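Local structure of PilX (2OPE) at residues D33-I38 / K70-S75; S40-F45 / V63-K68; Y74-V79 / V90-V95. The protein is a minor type IV pilin of Neisseria meningitidis that can modulate the virulence properties of the pili and is linked to aggregation and adhesion. All blocks are in the same frame, centred on the assembly; numbering follows the deposited sequence.

Following helix 5-28, the chain turns through a loop into helix 35-48, and its start, in segment 33-38, is the first half of contact 1. That contact closes only when the chain reaches 70-75, after the helix and strand 59-65 have been laid down. Contact 2, 40-45 with 63-68, lies within this excursion and joins the same helix to strand 59-65, an edge of the sheet. Contact 3 starts at Tyr74, where contact 1 is ending, and closes the hairpin of strands 74-80 and 89-93. Contacts 1 and 2 fasten helix 35-48 to the turn leading into strand 74-80 and to strand 59-65, whereas contact 3 lies near the centre of the chain and pairs two neighbouring strands.

Contact 1: residues D33-I38 / K70-S75; sequences DDNQTI and KPRAYS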
loop_
_atom_site.group_PDB
_atom_site.type_symbol
_atom_site.label_atom_id
_atom_site.label_comp_id
_atom_site.label_asym_id
_atom_site.label_seq_id
_atom_site.Cartn_x
_atom_site.Cartn_y
_atom_site.Cartn_z
ATOM N N ASP A 33 13.233 -6.292 -17.959
ATOM C CA ASP A 33 11.817 -6.697 -17.950
ATOM C C ASP A 33 10.934 -5.632 -18.663
ATOM O O ASP A 33 11.158 -4.416 -18.508
ATOM C CB ASP A 33 11.278 -6.892 -16.508
ATOM C CG ASP A 33 11.693 -8.240 -15.844
ATOM O OD1 ASP A 33 11.235 -8.463 -14.707
ATOM O OD2 ASP A 33 12.434 -9.088 -16.413
ATOM N N ASP A 34 9.938 -6.094 -19.426
ATOM C CA ASP A 34 8.946 -5.228 -20.056
ATOM C C ASP A 34 7.837 -4.837 -19.063
ATOM O O ASP A 34 7.757 -5.375 -17.943
ATOM C CB ASP A 34 8.397 -5.863 -21.336
ATOM C CG ASP A 34 7.482 -7.050 -21.057
ATOM O OD1 ASP A 34 7.198 -7.831 -21.973
ATOM O OD2 ASP A 34 7.039 -7.218 -19.922
ATOM N N ASN A 35 7.028 -3.850 -19.434
ATOM C CA ASN A 35 6.062 -3.292 -18.491
ATOM C C ASN A 35 4.993 -4.267 -18.050
ATOM O O ASN A 35 4.475 -4.170 -16.935
ATOM C CB ASN A 35 5.381 -2.089 -19.095
ATOM C CG ASN A 35 6.339 -0.947 -19.346
ATOM O OD1 ASN A 35 7.384 -0.808 -18.688
ATOM N ND2 ASN A 35 5.980 -0.112 -20.301
ATOM N N GLN A 36 4.641 -5.194 -18.945
ATOM C CA GLN A 36 3.709 -6.248 -18.612
ATOM C C GLN A 36 4.293 -7.192 -17.555
ATOM O O GLN A 36 3.593 -7.644 -16.656
ATOM C CB GLN A 36 3.362 -7.020 -19.885
ATOM C CG GLN A 36 2.779 -8.370 -19.628
ATOM C CD GLN A 36 1.955 -8.860 -20.767
ATOM O OE1 GLN A 36 2.303 -8.653 -21.960
ATOM N NE2 GLN A 36 0.839 -9.534 -20.431
ATOM N N THR A 37 5.581 -7.489 -17.670
ATOM C CA THR A 37 6.298 -8.314 -16.703
ATOM C C THR A 37 6.493 -7.630 -15.340
ATOM O O THR A 37 6.304 -8.248 -14.291
ATOM C CB THR A 37 7.636 -8.727 -17.291
ATOM O OG1 THR A 37 7.390 -9.497 -18.476
ATOM C CG2 THR A 37 8.456 -9.545 -16.307
ATOM N N ILE A 38 6.853 -6.348 -15.352
ATOM C CA ILE A 38 6.999 -5.598 -14.108
ATOM C C ILE A 38 5.649 -5.578 -13.385
ATOM O O ILE A 38 5.579 -5.787 -12.186
ATOM C CB ILE A 38 7.416 -4.110 -14.368
ATOM C CG1 ILE A 38 8.791 -3.989 -15.085
ATOM C CG2 ILE A 38 7.331 -3.267 -13.075
ATOM C CD1 ILE A 38 9.930 -4.648 -14.390
ATOM N N LYS A 70 2.972 2.425 -17.484
ATOM C CA LYS A 70 3.853 3.065 -16.533
ATOM C C LYS A 70 3.753 2.339 -15.192
ATOM O O LYS A 70 3.309 2.927 -14.181
ATOM C CB LYS A 70 3.463 4.543 -16.372
ATOM C CG LYS A 70 4.612 5.482 -15.970
ATOM C CD LYS A 70 4.115 6.709 -15.274
ATOM C CE LYS A 70 5.175 7.831 -15.258
ATOM N NZ LYS A 70 4.882 8.902 -14.231
ATOM N N PRO A 71 4.167 1.060 -15.153
ATOM C CA PRO A 71 4.022 0.283 -13.906
ATOM C C PRO A 71 4.915 0.758 -12.763
ATOM O O PRO A 71 4.633 0.444 -11.621
ATOM C CB PRO A 71 4.427 -1.136 -14.318
ATOM C CG PRO A 71 5.257 -0.967 -15.516
ATOM C CD PRO A 71 4.793 0.272 -16.226
ATOM N N ARG A 72 5.984 1.493 -13.063
ATOM C CA ARG A 72 6.857 2.034 -12.024
ATOM C C ARG A 72 6.168 3.102 -11.210
ATOM O O ARG A 72 6.592 3.382 -10.075
ATOM C CB ARG A 72 8.151 2.573 -12.629
ATOM C CG ARG A 72 9.028 1.449 -13.239
ATOM C CD ARG A 72 10.326 1.963 -13.853
ATOM N NE ARG A 72 11.230 0.835 -14.018
ATOM C CZ ARG A 72 11.194 0.035 -15.063
ATOM N NH1 ARG A 72 12.010 -0.997 -15.143
ATOM N NH2 ARG A 72 10.326 0.266 -16.023
ATOM N N ALA A 73 5.130 3.725 -11.793
ATOM C CA ALA A 73 4.197 4.590 -11.049
ATOM C C ALA A 73 3.057 3.738 -10.532
ATOM O O ALA A 73 2.103 3.464 -11.268
ATOM C CB ALA A 73 3.646 5.650 -11.918
ATOM N N TYR A 74 3.158 3.285 -9.292
ATOM C CA TYR A 74 2.066 2.520 -8.676
ATOM C C TYR A 74 1.891 3.092 -7.265
ATOM O O TYR A 74 2.704 3.879 -6.792
ATOM C CB TYR A 74 2.361 1.003 -8.615
ATOM C CG TYR A 74 3.622 0.681 -7.771
ATOM C CD1 TYR A 74 3.557 0.683 -6.367
ATOM C CD2 TYR A 74 4.869 0.448 -8.372
ATOM C CE1 TYR A 74 4.663 0.433 -5.588
ATOM C CE2 TYR A 74 6.001 0.192 -7.582
ATOM C CZ TYR A 74 5.887 0.196 -6.171
ATOM O OH TYR A 74 6.979 0.016 -5.337
ATOM N N SER A 75 0.829 2.677 -6.606
ATOM C CA SER A 75 0.646 2.934 -5.198
ATOM C C SER A 75 0.257 1.644 -4.467
ATOM O O SER A 75 -0.261 0.693 -5.064
ATOM C CB SER A 75 -0.420 3.987 -5.018
ATOM O OG SER A 75 -1.599 3.547 -5.583
HETATM O O HOH W 1 12.701 -2.713 -16.806
#
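Pro71 sets its ring crosswise, at about a right angle, to the side chains of both Asn35 and Ile38 in the first turn of helix 35-48. Its CD lies against the amide of Asn35, with Asn35 CG at 3.7 Å from Pro71 CD, and its CG also meets the backbone, at 3.6 Å from Asn35 O. Further along the ring, Pro71 CB packs on Ile38 CG2 at 3.8 Å. That methyl stands anti to the backbone N of Ile38, while CG1 lies beside the N (chi1 -62°). The amide of Asn35 is engaged beyond the proline, its ND2 hydrogen-bonding Glu69.

The element approached here is the capped start of helix 35-48. Asp34 is the N-cap: its OD2 accepts from Thr37 N at 2.7 Å, from nearly along the C-O axis, and also from Thr37 OG1, which comes from above the carboxylate plane. The facing segment is a type I turn from Lys70 to Ala73 that leads into strand 74-80 of the pilin sheet.

Arg72 reaches back from this turn with its chain extended from CG to NE. Asn35 OD1 lies at the guanidinium edge, 4.1 Å from Arg72 NH2, too far for a hydrogen bond. Arg72 NH1 instead bonds Leu28 O at the end of helix 5-28, and a water that it shares with Asp33 O bridges the two segments.

Contact 2: residues S40-F45 / V63-K68; sequences SKLERF and VHFVNK
Apolar contacts between Leu42, Val63 and Phe65 make up much of this interface, where helix 40-45 runs at 156° to strand 63-65 with a closest axis approach of 8.8 Å. The Phe65 ring points its far edge at the helix: Leu42 CD1 comes near the ring plane, 3.6 Å from Phe65 CE1, and Leu42 CB lies in that plane at 3.9 Å from Phe65 CZ. Val63 uses one branch, CG1, which sits between its own backbone N and carbonyl carbon (chi1 60°) and rests on the helix backbone at 3.8 Å from Glu43 CA.

Mixed polar and aromatic contacts come from Glu43. Its chain is extended beyond CG, and the aliphatic part does some of the packing, with Glu43 CG at 3.7 Å from Phe65 CE2. The carboxylate then comes up obliquely, Glu43 OE2 lying 3.5 Å from Phe65 CE2, with its plane turned 66° from that of the ring.

Ionic pairing of the same group is directed within the helix, where Glu43 OE2 forms a salt bridge with Lys39, one turn earlier. Tyr74 of the neighbouring strand also packs on Leu42, Val63 and Phe65. Together these contacts lay the helix alongside edge strand 59-65, nearly antiparallel to it, consistent with the αβ-loop of type IV pilins, which lies between the N-terminal helix and the sheet.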
loop_
_atom_site.group_PDB
_atom_site.type_symbol
_atom_site.label_atom_id
_atom_site.label_comp_id
_atom_site.label_asym_id
_atom_site.label_seq_id
_atom_site.Cartn_x
_atom_site.Cartn_y
_atom_site.Cartn_z
ATOM N N SER A 40 2.892 -7.609 -13.581
ATOM C CA SER A 40 2.415 -8.840 -12.938
ATOM C C SER A 40 3.318 -9.291 -11.810
ATOM O O SER A 40 2.838 -9.813 -10.809
ATOM C CB SER A 40 2.126 -9.995 -13.935
ATOM O OG SER A 40 3.105 -10.076 -14.932
ATOM N N LYS A 41 4.625 -9.114 -11.974
ATOM C CA LYS A 41 5.547 -9.325 -10.836
ATOM C C LYS A 41 5.178 -8.472 -9.611
ATOM O O LYS A 41 5.054 -9.009 -8.505
ATOM C CB LYS A 41 6.999 -9.121 -11.244
ATOM C CG LYS A 41 7.611 -10.310 -12.024
ATOM C CD LYS A 41 9.063 -10.002 -12.347
ATOM C CE LYS A 41 9.772 -11.094 -13.204
ATOM N NZ LYS A 41 11.128 -10.608 -13.654
ATOM N N LEU A 42 4.915 -7.182 -9.790
ATOM C CA LEU A 42 4.505 -6.391 -8.637
ATOM C C LEU A 42 3.286 -6.992 -7.954
ATOM O O LEU A 42 3.247 -7.124 -6.725
ATOM C CB LEU A 42 4.201 -4.935 -9.043
ATOM C CG LEU A 42 5.461 -4.102 -9.338
ATOM C CD1 LEU A 42 5.113 -2.859 -10.167
ATOM C CD2 LEU A 42 6.221 -3.738 -8.057
ATOM N N GLU A 43 2.283 -7.332 -8.771
ATOM C CA GLU A 43 1.006 -7.903 -8.320
ATOM C C GLU A 43 1.181 -9.236 -7.588
ATOM O O GLU A 43 0.555 -9.464 -6.565
ATOM C CB GLU A 43 0.001 -7.999 -9.508
ATOM C CG GLU A 43 -0.380 -6.611 -10.100
ATOM C CD GLU A 43 -1.226 -6.687 -11.372
ATOM O OE1 GLU A 43 -1.306 -7.759 -12.005
ATOM O OE2 GLU A 43 -1.832 -5.661 -11.753
ATOM N N ARG A 44 2.002 -10.132 -8.113
ATOM C CA ARG A 44 2.275 -11.402 -7.424
ATOM C C ARG A 44 3.032 -11.181 -6.142
ATOM O O ARG A 44 2.739 -11.800 -5.137
ATOM C CB ARG A 44 3.105 -12.328 -8.309
ATOM C CG ARG A 44 2.313 -13.436 -8.896
ATOM C CD ARG A 44 3.143 -14.240 -9.848
ATOM N NE ARG A 44 3.547 -13.409 -10.972
ATOM C CZ ARG A 44 2.953 -13.454 -12.156
ATOM N NH1 ARG A 44 3.384 -12.668 -13.146
ATOM N NH2 ARG A 44 1.941 -14.310 -12.352
ATOM N N PHE A 45 4.047 -10.326 -6.186
ATOM C CA PHE A 45 4.900 -10.148 -5.033
ATOM C C PHE A 45 4.091 -9.554 -3.888
ATOM O O PHE A 45 4.045 -10.100 -2.800
ATOM C CB PHE A 45 6.110 -9.246 -5.306
ATOM C CG PHE A 45 6.858 -8.915 -4.044
ATOM C CD1 PHE A 45 6.947 -7.592 -3.574
ATOM C CD2 PHE A 45 7.335 -9.932 -3.249
ATOM C CE1 PHE A 45 7.600 -7.311 -2.378
ATOM C CE2 PHE A 45 7.982 -9.657 -2.052
ATOM C CZ PHE A 45 8.112 -8.346 -1.614
ATOM N N VAL A 63 -1.522 -3.520 -4.705
ATOM C CA VAL A 63 -0.745 -2.557 -5.536
ATOM C C VAL A 63 -1.631 -2.111 -6.734
ATOM O O VAL A 63 -2.439 -2.886 -7.286
ATOM C CB VAL A 63 0.641 -3.187 -6.019
ATOM C CG1 VAL A 63 0.395 -4.449 -6.869
ATOM C CG2 VAL A 63 1.473 -2.244 -6.791
ATOM N N HIS A 64 -1.530 -0.847 -7.111
ATOM C CA HIS A 64 -2.482 -0.285 -8.059
ATOM C C HIS A 64 -1.763 0.566 -9.081
ATOM O O HIS A 64 -0.721 1.118 -8.800
ATOM C CB HIS A 64 -3.567 0.498 -7.283
ATOM C CG HIS A 64 -4.251 -0.336 -6.231
ATOM N ND1 HIS A 64 -5.428 -1.023 -6.467
ATOM C CD2 HIS A 64 -3.871 -0.661 -4.961
ATOM C CE1 HIS A 64 -5.764 -1.697 -5.377
ATOM N NE2 HIS A 64 -4.840 -1.496 -4.447
ATOM N N PHE A 65 -2.315 0.645 -10.275
ATOM C CA PHE A 65 -1.673 1.259 -11.419
ATOM C C PHE A 65 -2.658 2.178 -12.104
ATOM O O PHE A 65 -3.810 1.818 -12.351
ATOM C CB PHE A 65 -1.244 0.168 -12.417
ATOM C CG PHE A 65 -0.338 -0.858 -11.821
ATOM C CD1 PHE A 65 1.047 -0.649 -11.807
ATOM C CD2 PHE A 65 -0.863 -2.003 -11.213
ATOM C CE1 PHE A 65 1.893 -1.565 -11.200
ATOM C CE2 PHE A 65 -0.041 -2.921 -10.625
ATOM C CZ PHE A 65 1.349 -2.709 -10.598
ATOM N N VAL A 66 -2.222 3.361 -12.459
ATOM C CA VAL A 66 -3.090 4.185 -13.259
ATOM C C VAL A 66 -2.979 3.735 -14.700
ATOM O O VAL A 66 -3.979 3.655 -15.417
ATOM C CB VAL A 66 -2.746 5.669 -13.099
ATOM C CG1 VAL A 66 -3.437 6.525 -14.202
ATOM C CG2 VAL A 66 -3.204 6.114 -11.713
ATOM N N ASN A 67 -1.755 3.398 -15.084
ATOM C CA ASN A 67 -1.367 3.163 -16.460
ATOM C C ASN A 67 -0.504 1.911 -16.482
ATOM O O ASN A 67 0.628 1.914 -15.965
ATOM C CB ASN A 67 -0.544 4.366 -16.967
ATOM C CG ASN A 67 -0.140 4.240 -18.438
ATOM O OD1 ASN A 67 -0.474 3.270 -19.107
ATOM N ND2 ASN A 67 0.607 5.212 -18.931
ATOM N N LYS A 68 -1.031 0.847 -17.076
ATOM C CA LYS A 68 -0.318 -0.406 -17.196
ATOM C C LYS A 68 0.972 -0.248 -17.987
ATOM O O LYS A 68 1.795 -1.160 -18.030
ATOM C CB LYS A 68 -1.206 -1.470 -17.849
ATOM C CG LYS A 68 -1.394 -1.302 -19.359
ATOM C CD LYS A 68 -2.253 -2.396 -19.947
ATOM C CE LYS A 68 -2.737 -2.023 -21.351
ATOM N NZ LYS A 68 -1.666 -2.019 -22.410
#

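Contact 3: residues Y74-V79 / V90-V95; sequences YSLVGV and VWMNSV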
loop_
_atom_site.group_PDB
_atom_site.type_symbol
_atom_site.label_atom_id
_atom_site.label_comp_id
_atom_site.label_asym_id
_atom_site.label_seq_id
_atom_site.Cartn_x
_atom_site.Cartn_y
_atom_site.Cartn_z
ATOM N N TYR A 74 3.158 3.285 -9.292
ATOM C CA TYR A 74 2.066 2.520 -8.676
ATOM C C TYR A 74 1.891 3.092 -7.265
ATOM O O TYR A 74 2.704 3.879 -6.792
ATOM C CB TYR A 74 2.361 1.003 -8.615
ATOM C CG TYR A 74 3.622 0.681 -7.771
ATOM C CD1 TYR A 74 3.557 0.683 -6.367
ATOM C CD2 TYR A 74 4.869 0.448 -8.372
ATOM C CE1 TYR A 74 4.663 0.433 -5.588
ATOM C CE2 TYR A 74 6.001 0.192 -7.582
ATOM C CZ TYR A 74 5.887 0.196 -6.171
ATOM O OH TYR A 74 6.979 0.016 -5.337
ATOM N N SER A 75 0.829 2.677 -6.606
ATOM C CA SER A 75 0.646 2.934 -5.198
ATOM C C SER A 75 0.257 1.644 -4.467
ATOM O O SER A 75 -0.261 0.693 -5.064
ATOM C CB SER A 75 -0.420 3.987 -5.018
ATOM O OG SER A 75 -1.599 3.547 -5.583
ATOM N N LEU A 76 0.542 1.612 -3.177
ATOM C CA LEU A 76 0.140 0.525 -2.340
ATOM C C LEU A 76 -0.998 1.003 -1.471
ATOM O O LEU A 76 -0.946 2.086 -0.907
ATOM C CB LEU A 76 1.308 0.073 -1.465
ATOM C CG LEU A 76 2.573 -0.415 -2.155
ATOM C CD1 LEU A 76 3.721 -0.624 -1.107
ATOM C CD2 LEU A 76 2.277 -1.693 -2.905
ATOM N N VAL A 77 -2.026 0.177 -1.348
ATOM C CA VAL A 77 -3.158 0.458 -0.465
ATOM C C VAL A 77 -3.184 -0.583 0.687
ATOM O O VAL A 77 -3.070 -1.775 0.471
ATOM C CB VAL A 77 -4.472 0.446 -1.308
ATOM C CG1 VAL A 77 -5.693 0.561 -0.478
ATOM C CG2 VAL A 77 -4.437 1.559 -2.355
ATOM N N GLY A 78 -3.271 -0.135 1.933
ATOM C CA GLY A 78 -3.318 -1.092 3.040
ATOM C C GLY A 78 -4.653 -0.856 3.725
ATOM O O GLY A 78 -4.918 0.246 4.193
ATOM N N VAL A 79 -5.531 -1.855 3.769
ATOM C CA VAL A 79 -6.817 -1.613 4.432
ATOM C C VAL A 79 -7.206 -2.786 5.294
ATOM O O VAL A 79 -6.730 -3.921 5.087
ATOM C CB VAL A 79 -7.944 -1.276 3.414
ATOM C CG1 VAL A 79 -7.565 -0.015 2.634
ATOM C CG2 VAL A 79 -8.287 -2.501 2.466
ATOM N N VAL A 90 -3.842 2.878 5.184
ATOM C CA VAL A 90 -2.621 3.518 4.704
ATOM C C VAL A 90 -2.630 3.435 3.179
ATOM O O VAL A 90 -3.170 2.449 2.620
ATOM C CB VAL A 90 -1.396 2.773 5.270
ATOM C CG1 VAL A 90 -0.116 3.185 4.613
ATOM C CG2 VAL A 90 -1.318 2.962 6.794
ATOM N N TRP A 91 -2.079 4.454 2.494
ATOM C CA TRP A 91 -1.651 4.240 1.108
ATOM C C TRP A 91 -0.291 4.884 0.886
ATOM O O TRP A 91 0.136 5.738 1.668
ATOM C CB TRP A 91 -2.704 4.694 0.058
ATOM C CG TRP A 91 -2.805 6.197 -0.119
ATOM C CD1 TRP A 91 -3.523 7.069 0.655
ATOM C CD2 TRP A 91 -2.133 7.002 -1.117
ATOM N NE1 TRP A 91 -3.357 8.365 0.191
ATOM C CE2 TRP A 91 -2.487 8.352 -0.874
ATOM C CE3 TRP A 91 -1.231 6.717 -2.156
ATOM C CZ2 TRP A 91 -1.983 9.412 -1.654
ATOM C CZ3 TRP A 91 -0.758 7.760 -2.925
ATOM C CH2 TRP A 91 -1.127 9.092 -2.666
ATOM N N MET A 92 0.390 4.480 -0.181
ATOM C CA MET A 92 1.649 5.131 -0.568
ATOM C C MET A 92 2.012 4.978 -2.065
ATOM O O MET A 92 1.515 4.089 -2.781
ATOM C CB MET A 92 2.821 4.705 0.384
ATOM C CG MET A 92 3.112 3.184 0.374
ATOM S SD MET A 92 4.360 2.558 1.523
ATOM C CE MET A 92 3.775 3.026 3.149
ATOM N N ASN A 93 2.852 5.919 -2.500
ATOM C CA ASN A 93 3.545 6.044 -3.796
ATOM C C ASN A 93 4.696 5.061 -3.942
ATOM O O ASN A 93 5.353 4.780 -2.937
ATOM C CB ASN A 93 4.284 7.450 -3.803
ATOM C CG ASN A 93 3.453 8.469 -4.419
ATOM O OD1 ASN A 93 2.551 8.079 -5.145
ATOM N ND2 ASN A 93 3.646 9.758 -4.121
ATOM N N SER A 94 5.021 4.663 -5.176
ATOM C CA SER A 94 6.335 4.073 -5.450
ATOM C C SER A 94 7.433 5.058 -5.286
ATOM O O SER A 94 8.583 4.658 -5.266
ATOM C CB SER A 94 6.468 3.537 -6.875
ATOM O OG SER A 94 5.960 4.466 -7.792
ATOM N N VAL A 95 7.083 6.343 -5.247
ATOM C CA VAL A 95 8.042 7.435 -5.108
ATOM C C VAL A 95 8.354 7.732 -3.628
ATOM O O VAL A 95 9.239 8.511 -3.298
ATOM C CB VAL A 95 7.506 8.723 -5.806
ATOM C CG1 VAL A 95 8.191 9.926 -5.253
ATOM C CG2 VAL A 95 7.728 8.655 -7.318
#
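The beta hairpin of strands 74-80 and 89-93 supplies the second and third of five strands in the PilX sheet; they run antiparallel, the axes of segments 74-79 and 90-93 approaching to 4.5 Å. Leu76 with Met92 and Gly78 with Val90 are the hydrogen-bonded pairs. Met92 N donates to Leu76 O at 2.8 Å, and Gly78 N to Val90 O at 2.7 Å and 170°, while Val90 N returns a bond to Gly78 O.

Leu76 and Met92 share a face of the sheet and cross obliquely, Leu76 CB touching Met92 CG at 4.0 Å; both pack on Met16 of helix 5-28. Ser75, Val77 and Trp91 point to the other face, where Val77 CG2 lies 4.3 Å from Trp91 CB. The Trp91 indole stacks with Tyr99 and His110 and hydrogen-bonds Leu111 O through NE1.

Where strand 89-93 ends, Ser94 closes the ladder. Its N gives a 2.9 Å bond to Tyr74 O, and Ser94 OG accepts a weak bond from Tyr74 N while hydrogen-bonding Arg72 O. Tyr74 CG sits between the backbone N and carbonyl carbon (chi1 61°), on the side of Ser94, whose CB lies over one face of the ring, 3.5 Å from its centroid, a CH-pi contact. Tyr74 OH hydrogen-bonds Asn20 OD1 of helix 5-28, fastening the hairpin to the long N-terminal helix against which the sheet of a type IV pilin packs.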